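Local coordinates for protein GTN Reductase (Agrobacterium tumefaciens, PDB 4JIC) that binds flavin mononucleotide in a TIM barrel of the Old Yellow Enzyme family and probably works as a nitro- and ene-reductase, reducing glycerol trinitrate among other substrates, at residues H178-Y183 / G228-P233; A96-V101 / D173-H178. All blocks are in the same frame, centred on the assembly; numbering follows the deposited sequence.

Contact 1: H178-Y183 / G228-P233. With FMN (flavin mononucleotide), chain D.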
ATOM      1  N   HIS A 178       2.765  -2.687   3.072  1.00  4.10           N
ATOM      2  CA  HIS A 178       1.857  -1.611   3.460  1.00  3.91           C
ATOM      3  C   HIS A 178       2.202  -1.107   4.864  1.00  6.08           C
ATOM      4  O   HIS A 178       1.844  -1.728   5.861  1.00  6.56           O
ATOM      5  CB  HIS A 178       0.407  -2.092   3.396  1.00  4.18           C
ATOM      6  CG  HIS A 178      -0.587  -0.979   3.338  1.00  4.25           C
ATOM      7  ND1 HIS A 178      -0.305   0.294   3.787  1.00  5.52           N
ATOM      8  CD2 HIS A 178      -1.854  -0.941   2.861  1.00  4.19           C
ATOM      9  CE1 HIS A 178      -1.363   1.067   3.594  1.00  4.71           C
ATOM     10  NE2 HIS A 178      -2.319   0.338   3.043  1.00  4.95           N
ATOM     11  N   ALA A 179       2.927   0.004   4.937  1.00  4.74           N
ATOM     12  CA  ALA A 179       3.298   0.571   6.227  1.00  5.06           C
ATOM     13  C   ALA A 179       2.718   1.968   6.364  1.00  5.78           C
ATOM     14  O   ALA A 179       3.293   2.837   7.032  1.00  6.52           O
ATOM     15  CB  ALA A 179       4.822   0.594   6.385  1.00  4.90           C
ATOM     16  N   ALA A 180       1.563   2.170   5.742  1.00  4.31           N
ATOM     17  CA  ALA A 180       0.955   3.492   5.669  1.00  5.70           C
ATOM     18  C   ALA A 180      -0.495   3.508   6.147  1.00  4.77           C
ATOM     19  O   ALA A 180      -1.029   2.485   6.602  1.00  3.95           O
ATOM     20  CB  ALA A 180       1.035   4.018   4.236  1.00  8.71           C
ATOM     21  N   ASN A 181      -1.104   4.688   6.029  1.00  4.95           N
ATOM     22  CA  ASN A 181      -2.543   4.907   6.197  1.00  5.03           C
ATOM     23  C   ASN A 181      -3.149   4.350   7.481  1.00  4.74           C
ATOM     24  O   ASN A 181      -4.276   3.851   7.485  1.00  5.96           O
ATOM     25  CB  ASN A 181      -3.304   4.423   4.956  1.00  4.70           C
ATOM     26  CG  ASN A 181      -2.858   5.140   3.701  1.00  7.22           C
ATOM     27  OD1 ASN A 181      -2.383   6.274   3.772  1.00  8.17           O
ATOM     28  ND2 ASN A 181      -3.001   4.489   2.546  1.00  8.29           N
ATOM     29  N   GLY A 182      -2.392   4.427   8.574  1.00  4.40           N
ATOM     30  CA  GLY A 182      -2.921   4.088   9.882  1.00  5.19           C
ATOM     31  C   GLY A 182      -3.137   2.605  10.126  1.00  4.20           C
ATOM     32  O   GLY A 182      -3.860   2.238  11.047  1.00  5.58           O
ATOM     33  N   TYR A 183      -2.507   1.745   9.328  1.00  3.56           N
ATOM     34  CA  TYR A 183      -2.678   0.305   9.530  1.00  3.54           C
ATOM     35  C   TYR A 183      -1.648  -0.249  10.515  1.00  4.07           C
ATOM     36  O   TYR A 183      -1.034   0.521  11.246  1.00  4.39           O
ATOM     37  CB  TYR A 183      -2.761  -0.449   8.188  1.00  3.46           C
ATOM     38  CG  TYR A 183      -4.025  -0.043   7.444  1.00  3.48           C
ATOM     39  CD1 TYR A 183      -5.286  -0.388   7.939  1.00  3.56           C
ATOM     40  CD2 TYR A 183      -3.962   0.733   6.294  1.00  5.80           C
ATOM     41  CE1 TYR A 183      -6.446  -0.001   7.278  1.00  4.24           C
ATOM     42  CE2 TYR A 183      -5.123   1.129   5.625  1.00  5.04           C
ATOM     43  CZ  TYR A 183      -6.352   0.754   6.120  1.00  6.30           C
ATOM     44  OH  TYR A 183      -7.496   1.152   5.463  1.00  6.35           O
ATOM     45  N   GLY A 228       9.734  -3.433  -1.496  1.00  6.14           N
ATOM     46  CA  GLY A 228       9.519  -2.009  -1.309  1.00  5.83           C
ATOM     47  C   GLY A 228       8.599  -1.784  -0.125  1.00  4.27           C
ATOM     48  O   GLY A 228       8.141  -2.735   0.510  1.00  4.62           O
ATOM     49  N   ILE A 229       8.309  -0.522   0.170  1.00  4.60           N
ATOM     50  CA  ILE A 229       7.498  -0.198   1.333  1.00  4.48           C
ATOM     51  C   ILE A 229       6.781   1.125   1.099  1.00  5.78           C
ATOM     52  O   ILE A 229       7.344   2.021   0.469  1.00  7.30           O
ATOM     53  CB  ILE A 229       8.369  -0.155   2.619  1.00  4.22           C
ATOM     54  CG1 ILE A 229       7.529   0.150   3.856  1.00  4.72           C
ATOM     55  CG2 ILE A 229       9.508   0.857   2.488  1.00  5.69           C
ATOM     56  CD1 ILE A 229       8.306  -0.090   5.180  1.00  6.24           C
ATOM     57  N   ARG A 230       5.540   1.227   1.575  1.00  3.47           N
ATOM     58  CA  ARG A 230       4.782   2.470   1.464  1.00  3.48           C
ATOM     59  C   ARG A 230       4.693   3.171   2.811  1.00  3.82           C
ATOM     60  O   ARG A 230       4.370   2.555   3.824  1.00  5.82           O
ATOM     61  CB  ARG A 230       3.365   2.237   0.935  1.00  4.78           C
ATOM     62  CG  ARG A 230       2.744   3.545   0.437  1.00  4.55           C
ATOM     63  CD  ARG A 230       1.362   3.349  -0.165  1.00  6.76           C
ATOM     64  NE  ARG A 230       1.137   4.291  -1.264  1.00  5.16           N
ATOM     65  CZ  ARG A 230      -0.055   4.732  -1.654  1.00  5.76           C
ATOM     66  NH1 ARG A 230      -1.157   4.353  -1.026  1.00  4.74           N
ATOM     67  NH2 ARG A 230      -0.140   5.571  -2.681  1.00  5.53           N
ATOM     68  N   LEU A 231       4.982   4.468   2.806  1.00  3.58           N
ATOM     69  CA  LEU A 231       4.986   5.274   4.021  1.00  5.67           C
ATOM     70  C   LEU A 231       4.119   6.507   3.827  1.00  6.78           C
ATOM     71  O   LEU A 231       3.987   7.013   2.711  1.00  7.03           O
ATOM     72  CB  LEU A 231       6.410   5.716   4.332  1.00  3.74           C
ATOM     73  CG  LEU A 231       7.396   4.575   4.555  1.00  3.73           C
ATOM     74  CD1 LEU A 231       8.816   5.139   4.572  1.00  3.88           C
ATOM     75  CD2 LEU A 231       7.070   3.811   5.839  1.00  5.06           C
ATOM     76  N   SER A 232       3.564   7.016   4.921  1.00  5.03           N
ATOM     77  CA  SER A 232       2.666   8.171   4.864  1.00  5.97           C
ATOM     78  C   SER A 232       2.820   8.988   6.136  1.00  5.64           C
ATOM     79  O   SER A 232       2.042   8.840   7.081  1.00  6.66           O
ATOM     80  CB  SER A 232       1.212   7.712   4.666  1.00  5.63           C
ATOM     81  OG  SER A 232       0.829   6.731   5.626  1.00  4.98           O
ATOM     82  N   PRO A 233       3.847   9.847   6.173  1.00  6.87           N
ATOM     83  CA  PRO A 233       4.256  10.501   7.427  1.00  6.97           C
ATOM     84  C   PRO A 233       3.156  11.292   8.139  1.00  7.61           C
ATOM     85  O   PRO A 233       3.121  11.276   9.372  1.00  8.26           O
ATOM     86  CB  PRO A 233       5.386  11.440   6.991  1.00  6.58           C
ATOM     87  CG  PRO A 233       5.912  10.853   5.714  1.00 10.60           C
ATOM     88  CD  PRO A 233       4.742  10.162   5.045  1.00  7.51           C
TER
HETATM   89  N1  FMN D 401      -3.727   3.133  -0.403  1.00  4.63           N
HETATM   90  C2  FMN D 401      -3.044   1.988  -0.067  1.00  4.59           C
HETATM   91  O2  FMN D 401      -1.900   2.085   0.387  1.00  4.83           O
HETATM   92  N3  FMN D 401      -3.642   0.747  -0.216  1.00  4.35           N
HETATM   93  C4  FMN D 401      -4.952   0.628  -0.603  1.00  5.62           C
HETATM   94  O4  FMN D 401      -5.451  -0.503  -0.717  1.00  5.14           O
HETATM   95  C4A FMN D 401      -5.658   1.794  -0.923  1.00  5.04           C
HETATM   96  N5  FMN D 401      -6.984   1.715  -1.309  1.00  5.81           N
HETATM   97  C5A FMN D 401      -7.546   2.832  -1.891  1.00  5.38           C
HETATM   98  C6  FMN D 401      -8.787   2.705  -2.520  1.00  4.84           C
HETATM   99  C7  FMN D 401      -9.391   3.791  -3.139  1.00  5.49           C
HETATM  100  C7M FMN D 401     -10.715   3.624  -3.836  1.00  6.12           C
HETATM  101  C8  FMN D 401      -8.732   5.014  -3.146  1.00  5.01           C
HETATM  102  C8M FMN D 401      -9.338   6.188  -3.877  1.00  6.67           C
HETATM  103  C9  FMN D 401      -7.482   5.136  -2.543  1.00  4.25           C
HETATM  104  C9A FMN D 401      -6.884   4.054  -1.899  1.00  4.62           C
HETATM  105  N10 FMN D 401      -5.649   4.192  -1.272  1.00  4.19           N
HETATM  106  C10 FMN D 401      -5.032   3.041  -0.829  1.00  3.71           C
HETATM  107  C1' FMN D 401      -4.834   5.442  -1.462  1.00  3.71           C
HETATM  108  C2' FMN D 401      -4.284   5.573  -2.884  1.00  5.48           C
HETATM  109  O2' FMN D 401      -3.270   4.607  -3.121  1.00  4.55           O
HETATM  110  C3' FMN D 401      -3.673   6.952  -3.114  1.00  6.59           C
HETATM  111  O3' FMN D 401      -2.719   7.207  -2.101  1.00  4.86           O
HETATM  112  C4' FMN D 401      -4.724   8.060  -3.108  1.00  5.82           C
HETATM  113  O4' FMN D 401      -5.753   7.764  -4.022  1.00  7.15           O
HETATM  114  C5' FMN D 401      -4.143   9.427  -3.475  1.00  6.13           C
HETATM  115  O5' FMN D 401      -3.564   9.401  -4.767  1.00  5.18           O
HETATM  116  P   FMN D 401      -4.310  10.127  -6.008  1.00  6.03           P
HETATM  117  O1P FMN D 401      -5.686   9.520  -6.067  1.00  4.91           O
HETATM  118  O2P FMN D 401      -4.381  11.602  -5.691  1.00  6.79           O
HETATM  119  O3P FMN D 401      -3.505   9.856  -7.242  1.00  7.08           O
HETATM  120  O   HOH W   1       3.658   5.495   7.347  1.00  6.57           O
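Ser232 reaches across to the turn after strand 174-178: its OG accepts the backbone N-H of Asn181 at 2.8 Å, nearly straight (166°). With chi1 at 52° the hydroxyl leans back over its own backbone, setting OG against the methyl of Ala180. Glu186 OE1 also bonds this hydroxyl. Ahead of it, Ala179 N makes a weak bond to Arg230 O at 3.1 Å, and a water joins Ala179 O to Ser232 N where the parallel strands part. On the outer side the Ala179 methyl rests on Ile229 CG1 at 3.7 Å and on Leu231 CD2.

Facing the barrel axis, Arg230 reaches the flavin, bent at chi3: NH1 donates to FMN O2 at 2.8 Å and to O2' at 3.0 Å, while NH2 donates to O3'. Holding both the pyrimidine carbonyl and the ribityl chain should fix the guanidinium and favour negative charge at O2. His178 NE2 comes obliquely within 3.2 Å of FMN O2, a close approach only; Ala180 N orients the ring, donating to ND1 almost in plane. Asn181, whose OD1 bonds Thr271, brings ND2 to 3.3 Å from FMN N1; ND2 and, weakly, His178 NE2 bond a PEG molecule, probably from the crystallisation liquor.

A type I' turn, Ala180 to Tyr183, leads into helix 184-189. Behind strand 227-231, Ile229 and Leu231 pack on helices 209-222 and 245-256; strand 263-267 flanks it.

Contact 2: A96-V101 / D173-H178. With FMN (flavin mononucleotide), chain D.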
ATOM      1  N   ALA A  96       2.721  -7.049  -5.091  1.00  4.53           N
ATOM      2  CA  ALA A  96       1.609  -7.232  -4.161  1.00  3.64           C
ATOM      3  C   ALA A  96       1.787  -6.317  -2.961  1.00  4.31           C
ATOM      4  O   ALA A  96       2.842  -6.336  -2.323  1.00  5.78           O
ATOM      5  CB  ALA A  96       1.557  -8.674  -3.699  1.00  5.83           C
ATOM      6  N   GLN A  97       0.757  -5.531  -2.641  1.00  4.07           N
ATOM      7  CA  GLN A  97       0.824  -4.697  -1.446  1.00  2.96           C
ATOM      8  C   GLN A  97       0.413  -5.531  -0.252  1.00  4.03           C
ATOM      9  O   GLN A  97      -0.769  -5.664   0.060  1.00  6.85           O
ATOM     10  CB  GLN A  97      -0.065  -3.465  -1.525  1.00  4.98           C
ATOM     11  CG  GLN A  97       0.269  -2.522  -0.377  1.00  4.88           C
ATOM     12  CD  GLN A  97      -0.689  -1.375  -0.222  1.00  3.96           C
ATOM     13  OE1 GLN A  97      -1.902  -1.563  -0.181  1.00  5.84           O
ATOM     14  NE2 GLN A  97      -0.143  -0.172  -0.086  1.00  4.31           N
ATOM     15  N   ILE A  98       1.396  -6.123   0.401  1.00  3.17           N
ATOM     16  CA  ILE A  98       1.086  -7.061   1.475  1.00  4.87           C
ATOM     17  C   ILE A  98       0.667  -6.305   2.732  1.00  5.75           C
ATOM     18  O   ILE A  98       1.346  -5.378   3.171  1.00  5.58           O
ATOM     19  CB  ILE A  98       2.211  -8.089   1.703  1.00  5.63           C
ATOM     20  CG1 ILE A  98       3.531  -7.424   2.119  1.00  6.61           C
ATOM     21  CG2 ILE A  98       2.419  -8.909   0.431  1.00  6.07           C
ATOM     22  CD1 ILE A  98       4.651  -8.441   2.412  1.00  7.23           C
ATOM     23  N   TRP A  99      -0.467  -6.706   3.296  1.00  3.05           N
ATOM     24  CA  TRP A  99      -1.209  -5.831   4.194  1.00  4.00           C
ATOM     25  C   TRP A  99      -1.524  -6.494   5.520  1.00  3.62           C
ATOM     26  O   TRP A  99      -1.837  -7.685   5.573  1.00  3.63           O
ATOM     27  CB  TRP A  99      -2.530  -5.499   3.515  1.00  4.07           C
ATOM     28  CG  TRP A  99      -3.308  -4.308   3.998  1.00  3.17           C
ATOM     29  CD1 TRP A  99      -2.914  -3.313   4.867  1.00  4.55           C
ATOM     30  CD2 TRP A  99      -4.628  -3.969   3.569  1.00  4.57           C
ATOM     31  NE1 TRP A  99      -3.940  -2.391   5.009  1.00  6.06           N
ATOM     32  CE2 TRP A  99      -5.001  -2.782   4.229  1.00  5.79           C
ATOM     33  CE3 TRP A  99      -5.549  -4.585   2.713  1.00  5.06           C
ATOM     34  CZ2 TRP A  99      -6.243  -2.180   4.023  1.00  6.10           C
ATOM     35  CZ3 TRP A  99      -6.772  -3.996   2.510  1.00  4.38           C
ATOM     36  CH2 TRP A  99      -7.114  -2.804   3.166  1.00  6.62           C
ATOM     37  N   HIS A 100      -1.439  -5.712   6.595  1.00  3.09           N
ATOM     38  CA  HIS A 100      -2.101  -6.058   7.851  1.00  4.18           C
ATOM     39  C   HIS A 100      -2.755  -4.784   8.389  1.00  4.87           C
ATOM     40  O   HIS A 100      -2.073  -3.773   8.590  1.00  4.39           O
ATOM     41  CB  HIS A 100      -1.105  -6.617   8.866  1.00  3.29           C
ATOM     42  CG  HIS A 100      -1.754  -7.346  10.004  1.00  3.95           C
ATOM     43  ND1 HIS A 100      -2.713  -6.766  10.809  1.00  3.89           N
ATOM     44  CD2 HIS A 100      -1.581  -8.607  10.470  1.00  4.75           C
ATOM     45  CE1 HIS A 100      -3.097  -7.637  11.727  1.00  5.62           C
ATOM     46  NE2 HIS A 100      -2.423  -8.760  11.546  1.00  4.88           N
ATOM     47  N   VAL A 101      -4.067  -4.834   8.604  1.00  3.52           N
ATOM     48  CA  VAL A 101      -4.832  -3.657   9.021  1.00  3.77           C
ATOM     49  C   VAL A 101      -4.720  -3.294  10.500  1.00  5.14           C
ATOM     50  O   VAL A 101      -5.101  -2.198  10.884  1.00  4.38           O
ATOM     51  CB  VAL A 101      -6.344  -3.804   8.708  1.00  3.28           C
ATOM     52  CG1 VAL A 101      -6.573  -3.919   7.202  1.00  4.69           C
ATOM     53  CG2 VAL A 101      -6.931  -5.008   9.452  1.00  4.03           C
ATOM     54  N   ASP A 173       6.300  -9.660  -9.159  1.00  4.51           N
ATOM     55  CA  ASP A 173       7.678  -9.221  -9.322  1.00  6.13           C
ATOM     56  C   ASP A 173       8.320  -8.806  -8.002  1.00  6.74           C
ATOM     57  O   ASP A 173       9.530  -8.635  -7.923  1.00  6.90           O
ATOM     58  CB  ASP A 173       7.740  -8.075 -10.317  1.00  4.95           C
ATOM     59  CG  ASP A 173       7.298  -8.501 -11.688  1.00  7.18           C
ATOM     60  OD1 ASP A 173       8.085  -9.202 -12.354  1.00  8.90           O
ATOM     61  OD2 ASP A 173       6.156  -8.173 -12.077  1.00  6.11           O
ATOM     62  N   GLY A 174       7.504  -8.667  -6.965  1.00  5.77           N
ATOM     63  CA  GLY A 174       7.994  -8.229  -5.675  1.00  6.60           C
ATOM     64  C   GLY A 174       6.807  -7.844  -4.824  1.00  5.07           C
ATOM     65  O   GLY A 174       5.673  -8.161  -5.179  1.00  5.63           O
ATOM     66  N   VAL A 175       7.060  -7.174  -3.702  1.00  3.91           N
ATOM     67  CA  VAL A 175       5.974  -6.730  -2.834  1.00  3.77           C
ATOM     68  C   VAL A 175       6.212  -5.312  -2.376  1.00  6.13           C
ATOM     69  O   VAL A 175       7.348  -4.848  -2.323  1.00  5.55           O
ATOM     70  CB  VAL A 175       5.835  -7.592  -1.549  1.00  3.76           C
ATOM     71  CG1 VAL A 175       5.589  -9.048  -1.890  1.00  3.87           C
ATOM     72  CG2 VAL A 175       7.070  -7.442  -0.669  1.00  8.14           C
ATOM     73  N   GLU A 176       5.120  -4.628  -2.055  1.00  5.68           N
ATOM     74  CA  GLU A 176       5.170  -3.368  -1.326  1.00  4.62           C
ATOM     75  C   GLU A 176       4.598  -3.629   0.043  1.00  6.22           C
ATOM     76  O   GLU A 176       3.442  -4.027   0.178  1.00  5.31           O
ATOM     77  CB  GLU A 176       4.330  -2.297  -2.022  1.00  5.62           C
ATOM     78  CG  GLU A 176       4.193  -1.002  -1.215  1.00  5.08           C
ATOM     79  CD  GLU A 176       3.488   0.090  -1.993  1.00  8.73           C
ATOM     80  OE1 GLU A 176       4.083   0.622  -2.953  1.00 10.00           O
ATOM     81  OE2 GLU A 176       2.327   0.410  -1.654  1.00  8.74           O
ATOM     82  N   ILE A 177       5.414  -3.440   1.072  1.00  3.46           N
ATOM     83  CA  ILE A 177       4.916  -3.599   2.425  1.00  4.69           C
ATOM     84  C   ILE A 177       4.017  -2.415   2.731  1.00  4.17           C
ATOM     85  O   ILE A 177       4.438  -1.269   2.637  1.00  3.38           O
ATOM     86  CB  ILE A 177       6.076  -3.643   3.414  1.00  3.49           C
ATOM     87  CG1 ILE A 177       6.882  -4.925   3.195  1.00  3.58           C
ATOM     88  CG2 ILE A 177       5.550  -3.567   4.837  1.00  4.24           C
ATOM     89  CD1 ILE A 177       8.310  -4.862   3.749  1.00  3.97           C
ATOM     90  N   HIS A 178       2.765  -2.687   3.072  1.00  4.10           N
ATOM     91  CA  HIS A 178       1.857  -1.611   3.460  1.00  3.91           C
ATOM     92  C   HIS A 178       2.202  -1.107   4.864  1.00  6.08           C
ATOM     93  O   HIS A 178       1.844  -1.728   5.861  1.00  6.56           O
ATOM     94  CB  HIS A 178       0.407  -2.092   3.396  1.00  4.18           C
ATOM     95  CG  HIS A 178      -0.587  -0.979   3.338  1.00  4.25           C
ATOM     96  ND1 HIS A 178      -0.305   0.294   3.787  1.00  5.52           N
ATOM     97  CD2 HIS A 178      -1.854  -0.941   2.861  1.00  4.19           C
ATOM     98  CE1 HIS A 178      -1.363   1.067   3.594  1.00  4.71           C
ATOM     99  NE2 HIS A 178      -2.319   0.338   3.043  1.00  4.95           N
TER
HETATM  100  N1  FMN D 401      -3.727   3.133  -0.403  1.00  4.63           N
HETATM  101  C2  FMN D 401      -3.044   1.988  -0.067  1.00  4.59           C
HETATM  102  O2  FMN D 401      -1.900   2.085   0.387  1.00  4.83           O
HETATM  103  N3  FMN D 401      -3.642   0.747  -0.216  1.00  4.35           N
HETATM  104  C4  FMN D 401      -4.952   0.628  -0.603  1.00  5.62           C
HETATM  105  O4  FMN D 401      -5.451  -0.503  -0.717  1.00  5.14           O
HETATM  106  C4A FMN D 401      -5.658   1.794  -0.923  1.00  5.04           C
HETATM  107  N5  FMN D 401      -6.984   1.715  -1.309  1.00  5.81           N
HETATM  108  C5A FMN D 401      -7.546   2.832  -1.891  1.00  5.38           C
HETATM  109  C6  FMN D 401      -8.787   2.705  -2.520  1.00  4.84           C
HETATM  110  C7  FMN D 401      -9.391   3.791  -3.139  1.00  5.49           C
HETATM  111  C7M FMN D 401     -10.715   3.624  -3.836  1.00  6.12           C
HETATM  112  C8  FMN D 401      -8.732   5.014  -3.146  1.00  5.01           C
HETATM  113  C8M FMN D 401      -9.338   6.188  -3.877  1.00  6.67           C
HETATM  114  C9  FMN D 401      -7.482   5.136  -2.543  1.00  4.25           C
HETATM  115  C9A FMN D 401      -6.884   4.054  -1.899  1.00  4.62           C
HETATM  116  N10 FMN D 401      -5.649   4.192  -1.272  1.00  4.19           N
HETATM  117  C10 FMN D 401      -5.032   3.041  -0.829  1.00  3.71           C
HETATM  118  C1' FMN D 401      -4.834   5.442  -1.462  1.00  3.71           C
HETATM  119  C2' FMN D 401      -4.284   5.573  -2.884  1.00  5.48           C
HETATM  120  O2' FMN D 401      -3.270   4.607  -3.121  1.00  4.55           O
HETATM  121  C3' FMN D 401      -3.673   6.952  -3.114  1.00  6.59           C
HETATM  122  O3' FMN D 401      -2.719   7.207  -2.101  1.00  4.86           O
HETATM  123  C4' FMN D 401      -4.724   8.060  -3.108  1.00  5.82           C
HETATM  124  O4' FMN D 401      -5.753   7.764  -4.022  1.00  7.15           O
HETATM  125  C5' FMN D 401      -4.143   9.427  -3.475  1.00  6.13           C
HETATM  126  O5' FMN D 401      -3.564   9.401  -4.767  1.00  5.18           O
HETATM  127  P   FMN D 401      -4.310  10.127  -6.008  1.00  6.03           P
HETATM  128  O1P FMN D 401      -5.686   9.520  -6.067  1.00  4.91           O
HETATM  129  O2P FMN D 401      -4.381  11.602  -5.691  1.00  6.79           O
HETATM  130  O3P FMN D 401      -3.505   9.856  -7.242  1.00  7.08           O
HETATM  131  O   HOH W   2       1.413  -4.427   5.835  1.00  6.91           O
HETATM  132  O   HOH W   3       0.361  -2.258   8.134  1.00  6.40           O
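Gln97 lays its amide over one face of the His178 imidazole, the two planes 24° apart, with NE2 3.5 Å above the ring toward its rim. The side chain runs out extended, CG anti to the backbone N (chi1 -169°), which carries the amide past the histidine to the flavin. There it makes a two-bond pairing: FMN N3 donates to Gln97 OE1 at 2.9 Å, and NE2 donates to FMN O2 in an almost straight bond (177°). The second N-H of NE2 goes to Glu176 OE2 at 3.0 Å, using the anti lone pair of the carboxylate, so the amide is held in one orientation. Glu176 runs alongside Gln97 and is itself held through OE1 by His265 ND1.

On the other side of the imidazole Trp99 completes a sandwich: its five-membered ring forms an offset stack, centroids 4.4 Å apart, and His178 CD2 sits over the indole face. Val101 CG1 rests on the indole face opposite His178, toward the rim.

On the outside of the sheet the shapes are apolar. Ile98 straddles Val175, bringing CG2 to 3.9 Å from CG1 of Val175 and CD1 close to its CG2; CD1 also approaches Ile177 CG1. The Ala96 methyl fits beside the same valine, and helix 150-169 packs on this surface through Tyr160 and Ala167.

Between the two layers the backbones pair in parallel, with Glu176 N bound to Ala96 O at 2.9 Å and His178 N to Ile98 O at 3.0 Å. Neighbouring parallel strands with polar flavin ligands inside and aliphatic residues under a helix outside are characteristic of the TIM barrel, here in its FMN-binding Old Yellow Enzyme form.

After the first two barrel strands, 19-21 and 50-57, the chain runs along strand 94-99, and contact 2 closes a loop of 71 residues, including helix 150-169, when strand 174-178 pairs beside it. Contact 1 then begins at the residue where contact 2 ends, His178, and closes a shorter, helix-rich loop of 44 residues by returning along strand 227-231. The loops follow in series; neither encloses the other. Together they join the third, fourth and fifth strands of the eight-stranded barrel, since Gly228 also bonds Val175 and Ile177 through its backbone. Inside, Arg230 CB packs on Glu176 OE2, and Tyr183 meets Trp99, uniting both contacts around the flavin's pyrimidine end.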